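Local coordinates for N-methyltransferase (Streptoalloteichus sp. ATCC 53650, PDB 5BSZ), which probably transfers a methyl group from S-adenosylmethionine to the amino nitrogen of a trideoxysugar destined for kedarcidin, at residues K28-A34 / E60-L65; W149-F155 / L208-A213; F155-A161 / R174-R180. The contacts are given in a common frame with arbitrary orientation. Residues are numbered along the deposited sequence.

Interaction 1. Residues K28-A34 / E60-L65; sequences KDFAAEA and EHLAHL. With SAH (S-adenosyl-L-homocysteine), chain B.
In the Rossmann-like fold of S-adenosylmethionine-dependent methyltransferases, the helix after the first sheet strand, here 60-65, begins beside the cofactor; the start of helix 30-44 packs across it. The axes of 30-34 and 60-65 cross at -63°, 8.9 Å apart at closest approach, with Phe30 CA 5.7 Å from His61 CA. Asp29 is the N-cap: its OD2 accepts from Ala32 N (3.1 Å), so a short carboxylate suits the site.

Aromatic packing fills the centre. Phe30 (chi1 m, chi2 -83°) turns a ring edge to the face of His61, centroids 4.7 Å apart and planes at 61°, while Glu60 CG lies 3.7 Å from the Phe30 ring centroid in a CH-pi contact. The carboxylate of Glu60 pairs with Lys88.

Further along, the helices close on Ala34, Leu65 and the CB of His64. Ala34 allows a tight approach, its CB 3.6 Å from His64 CB and 3.9 Å from Leu65 CG. The face of the His64 ring lies against the backbone at Phe30 and Ala31.

Polar contacts gather beside the S-adenosylhomocysteine carboxylate. Lys28 NZ forms a salt bridge with Glu33 OE2 (2.7 Å), balancing a buried acid. His61 (chi1 m, chi2 101°) donates from NE2 to Glu33 OE1 at 2.7 Å, a His-carboxylate hydrogen bond, although the position of OE1 is less certain. His61 CE1 lies 3.2 Å from SAH O.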
loop_
_atom_site.group_PDB
_atom_site.type_symbol
_atom_site.label_atom_id
_atom_site.label_comp_id
_atom_site.label_asym_id
_atom_site.label_seq_id
_atom_site.Cartn_x
_atom_site.Cartn_y
_atom_site.Cartn_z
ATOM N N LYS A 28 15.625 -16.019 19.308
ATOM C CA LYS A 28 16.366 -15.218 20.266
ATOM C C LYS A 28 16.560 -15.981 21.559
ATOM O O LYS A 28 15.603 -16.528 22.101
ATOM C CB LYS A 28 15.601 -13.934 20.560
ATOM C CG LYS A 28 16.321 -13.035 21.551
ATOM C CD LYS A 28 15.798 -11.624 21.403
ATOM C CE LYS A 28 16.458 -10.711 22.403
ATOM N NZ LYS A 28 17.787 -10.273 21.898
ATOM N N ASP A 29 17.778 -15.947 22.089
ATOM C CA ASP A 29 18.107 -16.690 23.291
ATOM C C ASP A 29 17.984 -15.798 24.527
ATOM O O ASP A 29 18.953 -15.175 25.008
ATOM C CB ASP A 29 19.501 -17.276 23.160
ATOM C CG ASP A 29 19.745 -18.384 24.128
ATOM O OD1 ASP A 29 20.726 -19.101 23.901
ATOM O OD2 ASP A 29 18.972 -18.547 25.100
ATOM N N PHE A 30 16.757 -15.718 25.022
ATOM C CA PHE A 30 16.482 -14.831 26.137
ATOM C C PHE A 30 17.285 -15.317 27.325
ATOM O O PHE A 30 17.865 -14.535 28.076
ATOM C CB PHE A 30 14.987 -14.830 26.400
ATOM C CG PHE A 30 14.240 -13.945 25.458
ATOM C CD1 PHE A 30 14.151 -12.580 25.701
ATOM C CD2 PHE A 30 13.635 -14.466 24.334
ATOM C CE1 PHE A 30 13.480 -11.743 24.821
ATOM C CE2 PHE A 30 12.949 -13.640 23.456
ATOM C CZ PHE A 30 12.893 -12.268 23.686
ATOM N N ALA A 31 17.361 -16.638 27.444
ATOM C CA ALA A 31 18.099 -17.295 28.517
ATOM C C ALA A 31 19.578 -16.921 28.557
ATOM O O ALA A 31 20.090 -16.530 29.623
ATOM C CB ALA A 31 17.903 -18.806 28.426
ATOM N N ALA A 32 20.250 -17.003 27.409
ATOM C CA ALA A 32 21.661 -16.638 27.305
ATOM C C ALA A 32 21.831 -15.191 27.720
ATOM O O ALA A 32 22.765 -14.858 28.412
ATOM C CB ALA A 32 22.195 -16.756 25.871
ATOM N N GLU A 33 20.964 -14.327 27.223
ATOM C CA GLU A 33 21.119 -12.888 27.444
ATOM C C GLU A 33 20.845 -12.532 28.914
ATOM O O GLU A 33 21.602 -11.761 29.489
ATOM C CB GLU A 33 20.261 -12.080 26.460
ATOM C CG GLU A 33 20.589 -12.292 24.978
ATOM C CD GLU A 33 19.666 -11.578 23.996
ATOM O OE1 GLU A 33 18.513 -11.257 24.355
ATOM O OE2 GLU A 33 20.073 -11.388 22.822
ATOM N N ALA A 34 19.783 -13.093 29.499
ATOM C CA ALA A 34 19.545 -12.930 30.932
ATOM C C ALA A 34 20.761 -13.373 31.741
ATOM O O ALA A 34 21.159 -12.741 32.715
ATOM C CB ALA A 34 18.303 -13.676 31.342
ATOM N N GLU A 60 10.130 -10.701 28.623
ATOM C CA GLU A 60 10.678 -12.023 28.620
ATOM C C GLU A 60 12.030 -12.173 29.308
ATOM O O GLU A 60 12.266 -13.194 29.982
ATOM C CB GLU A 60 10.672 -12.591 27.207
ATOM C CG GLU A 60 11.161 -14.014 27.208
ATOM C CD GLU A 60 10.019 -14.993 27.417
ATOM O OE1 GLU A 60 10.282 -16.203 27.266
ATOM O OE2 GLU A 60 8.879 -14.554 27.681
ATOM N N HIS A 61 12.931 -11.203 29.155
ATOM C CA HIS A 61 14.162 -11.271 29.904
ATOM C C HIS A 61 13.837 -11.227 31.421
ATOM O O HIS A 61 14.459 -11.932 32.212
ATOM C CB HIS A 61 15.127 -10.125 29.593
ATOM C CG HIS A 61 15.756 -10.196 28.227
ATOM N ND1 HIS A 61 15.321 -9.438 27.160
ATOM C CD2 HIS A 61 16.816 -10.911 27.772
ATOM C CE1 HIS A 61 16.066 -9.717 26.099
ATOM N NE2 HIS A 61 17.005 -10.573 26.450
ATOM N N LEU A 62 12.922 -10.359 31.827
ATOM C CA LEU A 62 12.553 -10.295 33.252
ATOM C C LEU A 62 12.055 -11.651 33.800
ATOM O O LEU A 62 12.330 -12.015 34.955
ATOM C CB LEU A 62 11.495 -9.182 33.476
ATOM C CG LEU A 62 11.992 -7.752 33.562
ATOM C CD1 LEU A 62 10.811 -6.773 33.551
ATOM C CD2 LEU A 62 12.838 -7.646 34.812
ATOM N N ALA A 63 11.341 -12.395 32.962
ATOM C CA ALA A 63 10.821 -13.706 33.350
ATOM C C ALA A 63 11.961 -14.657 33.657
ATOM O O ALA A 63 11.862 -15.460 34.590
ATOM C CB ALA A 63 9.875 -14.264 32.287
ATOM N N HIS A 64 13.076 -14.538 32.932
ATOM C CA HIS A 64 14.295 -15.217 33.367
ATOM C C HIS A 64 14.986 -14.627 34.568
ATOM O O HIS A 64 15.459 -15.335 35.458
ATOM C CB HIS A 64 15.300 -15.375 32.216
ATOM C CG HIS A 64 14.745 -16.175 31.074
ATOM N ND1 HIS A 64 14.997 -17.512 30.916
ATOM C CD2 HIS A 64 13.900 -15.837 30.072
ATOM C CE1 HIS A 64 14.373 -17.959 29.840
ATOM N NE2 HIS A 64 13.694 -16.960 29.313
ATOM N N LEU A 65 15.098 -13.323 34.605
ATOM C CA LEU A 65 15.891 -12.720 35.636
ATOM C C LEU A 65 15.268 -12.800 37.044
ATOM O O LEU A 65 15.992 -12.804 38.034
ATOM C CB LEU A 65 16.134 -11.293 35.236
ATOM C CG LEU A 65 17.208 -11.196 34.117
ATOM C CD1 LEU A 65 16.982 -9.867 33.429
ATOM C CD2 LEU A 65 18.628 -11.220 34.625
HETATM N N SAH B . 14.828 -4.949 25.696
HETATM C CA SAH B . 13.732 -5.642 24.921
HETATM C CB SAH B . 12.976 -4.730 23.930
HETATM C CG SAH B . 13.222 -4.789 22.442
HETATM S SD SAH B . 12.282 -3.735 21.391
HETATM C C SAH B . 14.374 -6.881 24.370
HETATM O O SAH B . 15.577 -7.106 24.400
HETATM O OXT SAH B . 13.667 -7.774 24.012
HETATM C "C5'" SAH B . 12.638 -2.077 21.909
HETATM C "C4'" SAH B . 11.602 -1.631 22.960
HETATM O "O4'" SAH B . 11.912 -0.311 23.445
HETATM C "C3'" SAH B . 10.191 -1.505 22.394
HETATM O "O3'" SAH B . 9.346 -2.346 23.173
HETATM C "C2'" SAH B . 9.748 -0.060 22.568
HETATM O "O2'" SAH B . 8.355 0.057 22.954
HETATM C "C1'" SAH B . 10.710 0.421 23.623
HETATM N N9 SAH B . 11.007 1.866 23.592
HETATM C C8 SAH B . 11.227 2.649 22.494
HETATM N N7 SAH B . 11.443 3.931 22.868
HETATM C C5 SAH B . 11.318 3.960 24.221
HETATM C C6 SAH B . 11.408 5.005 25.237
HETATM N N6 SAH B . 11.681 6.244 24.788
HETATM N N1 SAH B . 11.253 4.631 26.528
HETATM C C2 SAH B . 10.954 3.381 26.897
HETATM N N3 SAH B . 10.857 2.357 26.030
HETATM C C4 SAH B . 11.033 2.596 24.708
#

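Interaction 2. Residues W149-F155 / L208-A213; sequences WWSPGTF and LTLFPA. With THM (thymidine), chain G.
Trp149 spreads its indole over Leu208, whose CD1 sits 3.8 Å from the centroid of the five-membered ring in a CH-pi contact. The indole (chi1 t, chi2 -123°) also brings CD1 to 3.7 Å from Leu210 CD2, and its NE1 donates to Ser185.

Segment 149-155 is irregular: extended through Ser151, then folded from Pro152 to Thr154 into a turn in which Phe155 N donates to Ser151 O (2.9 Å) and Ser151 N to Thr154 OG1 (3.0 Å). Proline, whose ring holds phi near the helical value (here -53°), starts this turn well. Segment 208-213 is strand at 208-209, then an extended link to Pro212, an N-cap. The nearest CA atoms are those of Ser151 and Leu210, 4.6 Å apart.

Leu210 (chi1 m, chi2 t) is the apolar centre, with CD2 3.8 Å from Phe155 CB and CB 3.8 Å from Pro152 CD. One direct hydrogen bond crosses, Ser151 OG to Phe211 O at 2.7 Å, which suits a small hydroxyl. A water donates to Trp150 O (2.7 Å) and Thr209 O (2.9 Å) and accepts from Phe211 N (2.9 Å), joining two carbonyls that cannot bond each other to an amide.

This packing shapes one wall of the thymidine pocket: Trp150 lays its ring face on the base, CZ2 3.3 Å from C5, and Thr154 O accepts from N3 at 3.0 Å. The contact ties the loop between strands 143-146 and 160-166 to the link from strand 198-209 to helix 213-222, with strand 184-195 alongside Leu208, Leu210 and Phe155.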
loop_
_atom_site.group_PDB
_atom_site.type_symbol
_atom_site.label_atom_id
_atom_site.label_comp_id
_atom_site.label_asym_id
_atom_site.label_seq_id
_atom_site.Cartn_x
_atom_site.Cartn_y
_atom_site.Cartn_z
ATOM N N TRP A 149 23.831 -1.216 20.832
ATOM C CA TRP A 149 23.634 -1.515 19.399
ATOM C C TRP A 149 25.026 -1.440 18.758
ATOM O O TRP A 149 26.036 -1.138 19.465
ATOM C CB TRP A 149 22.661 -0.484 18.802
ATOM C CG TRP A 149 22.340 -0.701 17.341
ATOM C CD1 TRP A 149 22.537 0.206 16.339
ATOM C CD2 TRP A 149 21.825 -1.880 16.701
ATOM N NE1 TRP A 149 22.169 -0.325 15.144
ATOM C CE2 TRP A 149 21.739 -1.610 15.331
ATOM C CE3 TRP A 149 21.412 -3.127 17.152
ATOM C CZ2 TRP A 149 21.270 -2.547 14.406
ATOM C CZ3 TRP A 149 20.923 -4.047 16.229
ATOM C CH2 TRP A 149 20.890 -3.762 14.864
ATOM N N TRP A 150 25.081 -1.791 17.465
ATOM C CA TRP A 150 26.299 -1.709 16.662
ATOM C C TRP A 150 26.889 -0.316 16.574
ATOM O O TRP A 150 26.204 0.683 16.799
ATOM C CB TRP A 150 26.134 -2.380 15.279
ATOM C CG TRP A 150 25.629 -3.790 15.393
ATOM C CD1 TRP A 150 24.322 -4.231 15.210
ATOM C CD2 TRP A 150 26.375 -4.945 15.788
ATOM N NE1 TRP A 150 24.231 -5.605 15.452
ATOM C CE2 TRP A 150 25.481 -6.061 15.791
ATOM C CE3 TRP A 150 27.725 -5.164 16.124
ATOM C CZ2 TRP A 150 25.906 -7.349 16.151
ATOM C CZ3 TRP A 150 28.142 -6.458 16.444
ATOM C CH2 TRP A 150 27.243 -7.525 16.453
ATOM N N SER A 151 28.209 -0.276 16.318
ATOM C CA SER A 151 28.965 0.964 16.155
ATOM C C SER A 151 29.174 1.214 14.666
ATOM O O SER A 151 29.023 0.300 13.864
ATOM C CB SER A 151 30.340 0.747 16.832
ATOM O OG SER A 151 30.176 0.825 18.258
ATOM N N PRO A 152 29.633 2.410 14.288
ATOM C CA PRO A 152 29.917 2.586 12.857
ATOM C C PRO A 152 30.839 1.527 12.304
ATOM O O PRO A 152 30.575 1.077 11.189
ATOM C CB PRO A 152 30.561 3.970 12.806
ATOM C CG PRO A 152 29.878 4.680 13.897
ATOM C CD PRO A 152 29.736 3.685 15.000
ATOM N N GLY A 153 31.857 1.115 13.078
ATOM C CA GLY A 153 32.827 0.077 12.655
ATOM C C GLY A 153 32.255 -1.304 12.452
ATOM O O GLY A 153 32.583 -2.017 11.481
ATOM N N THR A 154 31.319 -1.668 13.333
ATOM C CA THR A 154 30.863 -3.030 13.412
ATOM C C THR A 154 29.534 -3.267 12.709
ATOM O O THR A 154 29.158 -4.401 12.483
ATOM C CB THR A 154 30.810 -3.524 14.873
ATOM O OG1 THR A 154 30.090 -2.588 15.685
ATOM C CG2 THR A 154 32.267 -3.655 15.450
ATOM N N PHE A 155 28.793 -2.225 12.368
ATOM C CA PHE A 155 27.553 -2.444 11.637
ATOM C C PHE A 155 27.891 -3.019 10.270
ATOM O O PHE A 155 28.801 -2.538 9.616
ATOM C CB PHE A 155 26.770 -1.150 11.495
ATOM C CG PHE A 155 25.495 -1.304 10.718
ATOM C CD1 PHE A 155 24.386 -1.920 11.308
ATOM C CD2 PHE A 155 25.430 -0.937 9.398
ATOM C CE1 PHE A 155 23.220 -2.124 10.579
ATOM C CE2 PHE A 155 24.247 -1.089 8.679
ATOM C CZ PHE A 155 23.145 -1.692 9.263
ATOM N N LEU A 208 18.101 3.349 14.364
ATOM C CA LEU A 208 18.929 3.286 15.551
ATOM C C LEU A 208 20.258 3.986 15.291
ATOM O O LEU A 208 20.816 3.856 14.180
ATOM C CB LEU A 208 19.189 1.814 15.851
ATOM C CG LEU A 208 17.975 0.940 16.244
ATOM C CD1 LEU A 208 18.305 -0.525 16.240
ATOM C CD2 LEU A 208 17.437 1.351 17.614
ATOM N N THR A 209 20.754 4.725 16.284
ATOM C CA THR A 209 22.029 5.424 16.121
ATOM C C THR A 209 23.217 4.460 16.278
ATOM O O THR A 209 23.213 3.620 17.161
ATOM C CB THR A 209 22.140 6.536 17.148
ATOM O OG1 THR A 209 20.980 7.307 17.000
ATOM C CG2 THR A 209 23.398 7.391 16.931
ATOM N N LEU A 210 24.240 4.596 15.433
ATOM C CA LEU A 210 25.471 3.886 15.551
ATOM C C LEU A 210 26.476 4.698 16.368
ATOM O O LEU A 210 27.036 5.692 15.861
ATOM C CB LEU A 210 26.011 3.571 14.143
ATOM C CG LEU A 210 25.071 2.797 13.214
ATOM C CD1 LEU A 210 25.540 2.815 11.749
ATOM C CD2 LEU A 210 24.939 1.385 13.738
ATOM N N PHE A 211 26.605 4.379 17.657
ATOM C CA PHE A 211 27.543 5.117 18.517
ATOM C C PHE A 211 28.853 4.386 18.622
ATOM O O PHE A 211 28.877 3.160 18.802
ATOM C CB PHE A 211 27.023 5.298 19.945
ATOM C CG PHE A 211 25.784 6.109 20.068
ATOM C CD1 PHE A 211 24.581 5.509 20.336
ATOM C CD2 PHE A 211 25.833 7.494 20.011
ATOM C CE1 PHE A 211 23.437 6.275 20.477
ATOM C CE2 PHE A 211 24.712 8.260 20.173
ATOM C CZ PHE A 211 23.492 7.656 20.438
ATOM N N PRO A 212 29.975 5.114 18.485
ATOM C CA PRO A 212 31.225 4.399 18.744
ATOM C C PRO A 212 31.381 4.042 20.223
ATOM O O PRO A 212 30.789 4.680 21.085
ATOM C CB PRO A 212 32.314 5.422 18.323
ATOM C CG PRO A 212 31.661 6.747 18.174
ATOM C CD PRO A 212 30.166 6.493 18.008
ATOM N N ALA A 213 32.210 3.062 20.513
ATOM C CA ALA A 213 32.536 2.651 21.887
ATOM C C ALA A 213 32.754 3.819 22.823
ATOM O O ALA A 213 32.240 3.781 23.941
ATOM C CB ALA A 213 33.758 1.713 21.876
HETATM O "O5'" THM G . 20.219 -8.792 13.686
HETATM C "C5'" THM G . 20.490 -8.349 12.340
HETATM C "C4'" THM G . 21.153 -6.968 12.328
HETATM O "O4'" THM G . 22.419 -7.239 12.934
HETATM C "C3'" THM G . 21.465 -6.338 10.941
HETATM O "O3'" THM G . 20.873 -5.030 10.790
HETATM C "C2'" THM G . 22.997 -6.254 10.787
HETATM C "C1'" THM G . 23.446 -6.535 12.231
HETATM N N1 THM G . 24.732 -7.189 12.528
HETATM C C2 THM G . 25.777 -6.248 12.467
HETATM O O2 THM G . 25.451 -5.105 12.115
HETATM N N3 THM G . 27.046 -6.546 12.732
HETATM C C4 THM G . 27.386 -7.773 13.129
HETATM O O4 THM G . 28.600 -8.049 13.404
HETATM C C5 THM G . 26.302 -8.772 13.225
HETATM C C5M THM G . 26.763 -10.138 13.660
HETATM C C6 THM G . 24.981 -8.441 12.941
HETATM O O HOH W 1 25.069 2.155 18.814
#

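Interaction 3. Residues F155-A161 / R174-R180; sequences FLDGHIA and RLSRSHR. With THM (thymidine), chain G.
A beta hairpin of strands 160-166 and 171-181, at one side of an antiparallel four-stranded sheet, frames this contact, and the approach to its first strand lines one side of thymidine. Ala161 and Ser176 form a hydrogen-bonded pair (CA-CA 5.2 Å): Ala161 N donates to Ser176 O at 3.0 Å, and Ser176 N to Ala161 O at 2.8 Å. Ile160 and Arg177 are the neighbouring non-hydrogen-bonded pair, CA-CA 4.5 Å, and Ser178 N reaches His159 O at 3.3 Å.

Beyond this the backbones part and water serves them. One water donates to Ser178 O (2.8 Å) and accepts from Gly158 N (2.7 Å); a second donates to Leu156 O (2.5 Å), accepts from His159 N (3.0 Å) and bonds Ser178 OG (2.8 Å); a third donates to Asp157 OD1 (2.6 Å) and accepts from Arg180 N (3.0 Å). At phi 92°, psi 11°, a CB on Gly158 would jam against the preceding carbonyl.

Arg180 forms a two-point salt bridge with Asp157, NE to OD1 at 3.0 Å and NH1 to OD2 at 3.1 Å; the long side chain lets its flat guanidinium lie face-on against Phe155 CD2, while NH2 donates to Pro152 O. Arg177 forms a salt bridge with Glu188, and His179 NE2 is hydrogen-bonded to Asp13 of a neighbouring subunit.

Thymidine O2 accepts from Leu156 N at 3.0 Å, and His159 lays its ring face against the sugar, CG 3.3 Å from C3'. Ser178, a p rotamer small enough for the O3' edge of the sugar, has OG 2.7 Å from thymidine O3' in a hydrogen bond.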
loop_
_atom_site.group_PDB
_atom_site.type_symbol
_atom_site.label_atom_id
_atom_site.label_comp_id
_atom_site.label_asym_id
_atom_site.label_seq_id
_atom_site.Cartn_x
_atom_site.Cartn_y
_atom_site.Cartn_z
ATOM N N PHE A 155 28.793 -2.225 12.368
ATOM C CA PHE A 155 27.553 -2.444 11.637
ATOM C C PHE A 155 27.891 -3.019 10.270
ATOM O O PHE A 155 28.801 -2.538 9.616
ATOM C CB PHE A 155 26.770 -1.150 11.495
ATOM C CG PHE A 155 25.495 -1.304 10.718
ATOM C CD1 PHE A 155 24.386 -1.920 11.308
ATOM C CD2 PHE A 155 25.430 -0.937 9.398
ATOM C CE1 PHE A 155 23.220 -2.124 10.579
ATOM C CE2 PHE A 155 24.247 -1.089 8.679
ATOM C CZ PHE A 155 23.145 -1.692 9.263
ATOM N N LEU A 156 27.141 -4.033 9.852
ATOM C CA LEU A 156 27.405 -4.723 8.594
ATOM C C LEU A 156 26.326 -4.350 7.623
ATOM O O LEU A 156 25.188 -4.577 7.896
ATOM C CB LEU A 156 27.376 -6.245 8.807
ATOM C CG LEU A 156 28.537 -6.707 9.690
ATOM C CD1 LEU A 156 28.440 -8.218 9.895
ATOM C CD2 LEU A 156 29.918 -6.231 9.184
ATOM N N ASP A 157 26.701 -3.785 6.488
ATOM C CA ASP A 157 25.800 -3.495 5.385
ATOM C C ASP A 157 25.377 -4.835 4.775
ATOM O O ASP A 157 26.053 -5.846 4.930
ATOM C CB ASP A 157 26.563 -2.643 4.360
ATOM C CG ASP A 157 27.280 -1.469 5.025
ATOM O OD1 ASP A 157 26.540 -0.595 5.504
ATOM O OD2 ASP A 157 28.539 -1.426 5.135
ATOM N N GLY A 158 24.224 -4.849 4.144
ATOM C CA GLY A 158 23.734 -6.021 3.415
ATOM C C GLY A 158 22.848 -6.979 4.195
ATOM O O GLY A 158 22.578 -8.077 3.734
ATOM N N HIS A 159 22.389 -6.628 5.390
ATOM C CA HIS A 159 21.611 -7.595 6.128
ATOM C C HIS A 159 20.189 -7.732 5.523
ATOM O O HIS A 159 19.525 -6.725 5.302
ATOM C CB HIS A 159 21.479 -7.192 7.573
ATOM C CG HIS A 159 20.589 -8.113 8.361
ATOM N ND1 HIS A 159 20.955 -9.399 8.691
ATOM C CD2 HIS A 159 19.354 -7.931 8.886
ATOM C CE1 HIS A 159 19.981 -9.977 9.375
ATOM N NE2 HIS A 159 19.004 -9.098 9.521
ATOM N N ILE A 160 19.744 -8.970 5.317
ATOM C CA ILE A 160 18.382 -9.290 4.852
ATOM C C ILE A 160 18.016 -10.534 5.590
ATOM O O ILE A 160 18.819 -11.424 5.650
ATOM C CB ILE A 160 18.308 -9.602 3.346
ATOM C CG1 ILE A 160 18.620 -8.329 2.585
ATOM C CG2 ILE A 160 16.923 -10.162 2.989
ATOM C CD1 ILE A 160 19.034 -8.481 1.150
ATOM N N ALA A 161 16.828 -10.608 6.160
ATOM C CA ALA A 161 16.389 -11.770 6.871
ATOM C C ALA A 161 14.914 -12.032 6.569
ATOM O O ALA A 161 14.194 -11.107 6.234
ATOM C CB ALA A 161 16.546 -11.556 8.367
ATOM N N ARG A 174 7.661 -12.968 7.153
ATOM C CA ARG A 174 8.354 -11.738 7.507
ATOM C C ARG A 174 9.596 -11.547 6.698
ATOM O O ARG A 174 10.340 -12.490 6.455
ATOM C CB ARG A 174 8.747 -11.763 9.003
ATOM C CG ARG A 174 9.474 -10.512 9.500
ATOM C CD ARG A 174 9.847 -10.588 10.990
ATOM N NE ARG A 174 10.417 -9.342 11.534
ATOM C CZ ARG A 174 11.701 -8.996 11.469
ATOM N NH1 ARG A 174 12.578 -9.794 10.878
ATOM N NH2 ARG A 174 12.116 -7.844 11.994
ATOM N N LEU A 175 9.862 -10.316 6.272
ATOM C CA LEU A 175 11.080 -10.017 5.537
ATOM C C LEU A 175 11.603 -8.700 6.082
ATOM O O LEU A 175 10.826 -7.760 6.250
ATOM C CB LEU A 175 10.788 -9.869 4.050
ATOM C CG LEU A 175 11.894 -9.646 3.054
ATOM C CD1 LEU A 175 12.824 -10.846 3.165
ATOM C CD2 LEU A 175 11.419 -9.490 1.601
ATOM N N SER A 176 12.911 -8.628 6.290
ATOM C CA SER A 176 13.497 -7.447 6.889
ATOM C C SER A 176 14.786 -7.101 6.163
ATOM O O SER A 176 15.431 -7.973 5.567
ATOM C CB SER A 176 13.699 -7.707 8.384
ATOM O OG SER A 176 14.856 -8.499 8.591
ATOM N N ARG A 177 15.171 -5.837 6.232
ATOM C CA ARG A 177 16.320 -5.317 5.517
ATOM C C ARG A 177 16.854 -4.160 6.329
ATOM O O ARG A 177 16.052 -3.452 6.955
ATOM C CB ARG A 177 15.867 -4.752 4.215
ATOM C CG ARG A 177 16.999 -4.364 3.331
ATOM C CD ARG A 177 16.451 -3.612 2.173
ATOM N NE ARG A 177 17.568 -3.046 1.450
ATOM C CZ ARG A 177 17.821 -1.751 1.348
ATOM N NH1 ARG A 177 18.877 -1.373 0.661
ATOM N NH2 ARG A 177 17.039 -0.836 1.903
ATOM N N SER A 178 18.174 -3.958 6.344
ATOM C CA SER A 178 18.743 -2.790 7.041
ATOM C C SER A 178 19.805 -2.109 6.184
ATOM O O SER A 178 20.428 -2.747 5.347
ATOM C CB SER A 178 19.236 -3.177 8.433
ATOM O OG SER A 178 20.520 -3.796 8.405
ATOM N N HIS A 179 19.975 -0.807 6.347
ATOM C CA HIS A 179 21.040 -0.082 5.688
ATOM C C HIS A 179 21.450 1.124 6.514
ATOM O O HIS A 179 20.715 1.619 7.389
ATOM C CB HIS A 179 20.686 0.368 4.269
ATOM C CG HIS A 179 19.683 1.472 4.173
ATOM N ND1 HIS A 179 18.322 1.255 4.294
ATOM C CD2 HIS A 179 19.832 2.778 3.869
ATOM C CE1 HIS A 179 17.698 2.397 4.140
ATOM N NE2 HIS A 179 18.589 3.345 3.933
ATOM N N ARG A 180 22.631 1.608 6.182
ATOM C CA ARG A 180 23.291 2.636 6.945
ATOM C C ARG A 180 22.969 3.955 6.289
ATOM O O ARG A 180 22.967 4.074 5.054
ATOM C CB ARG A 180 24.789 2.304 6.885
ATOM C CG ARG A 180 25.712 3.317 7.527
ATOM C CD ARG A 180 27.140 3.154 6.955
ATOM N NE ARG A 180 27.655 1.779 6.993
ATOM C CZ ARG A 180 28.358 1.240 7.990
ATOM N NH1 ARG A 180 28.780 -0.007 7.896
ATOM N NH2 ARG A 180 28.654 1.969 9.066
HETATM O "O5'" THM G . 20.219 -8.792 13.686
HETATM C "C5'" THM G . 20.490 -8.349 12.340
HETATM C "C4'" THM G . 21.153 -6.968 12.328
HETATM O "O4'" THM G . 22.419 -7.239 12.934
HETATM C "C3'" THM G . 21.465 -6.338 10.941
HETATM O "O3'" THM G . 20.873 -5.030 10.790
HETATM C "C2'" THM G . 22.997 -6.254 10.787
HETATM C "C1'" THM G . 23.446 -6.535 12.231
HETATM N N1 THM G . 24.732 -7.189 12.528
HETATM C C2 THM G . 25.777 -6.248 12.467
HETATM O O2 THM G . 25.451 -5.105 12.115
HETATM N N3 THM G . 27.046 -6.546 12.732
HETATM C C4 THM G . 27.386 -7.773 13.129
HETATM O O4 THM G . 28.600 -8.049 13.404
HETATM C C5 THM G . 26.302 -8.772 13.225
HETATM C C5M THM G . 26.763 -10.138 13.660
HETATM C C6 THM G . 24.981 -8.441 12.941
HETATM O O HOH W 2 22.939 -4.116 6.937
HETATM O O HOH W 3 24.288 -0.160 4.366
HETATM O O HOH W 4 29.244 0.846 4.340
HETATM O O HOH W 5 22.771 -2.600 3.775
HETATM O O HOH W 6 16.361 -8.401 10.987
HETATM O O HOH W 7 20.221 -4.920 3.290
#

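The three contacts divide between the two ligand sites. Interaction 1 comes first along the chain, among helices beside the mixed Rossmann-like sheet at the S-adenosylhomocysteine site; its centre is about 23 Å from that of interaction 2 and about 24 Å from that of interaction 3. The latter two lie about 14 Å apart, centre to centre, and both reach the antiparallel four-stranded sheet and thymidine. They share Phe155, and Arg180 NH2 meets Pro152 O at 3.0 Å. Interaction 3 falls within the chain span that interaction 2 brings together. S-adenosylhomocysteine lies at the mixed sheet, and thymidine between that part and the antiparallel sheet, consistent with a nucleotide-linked sugar extending between the ligands.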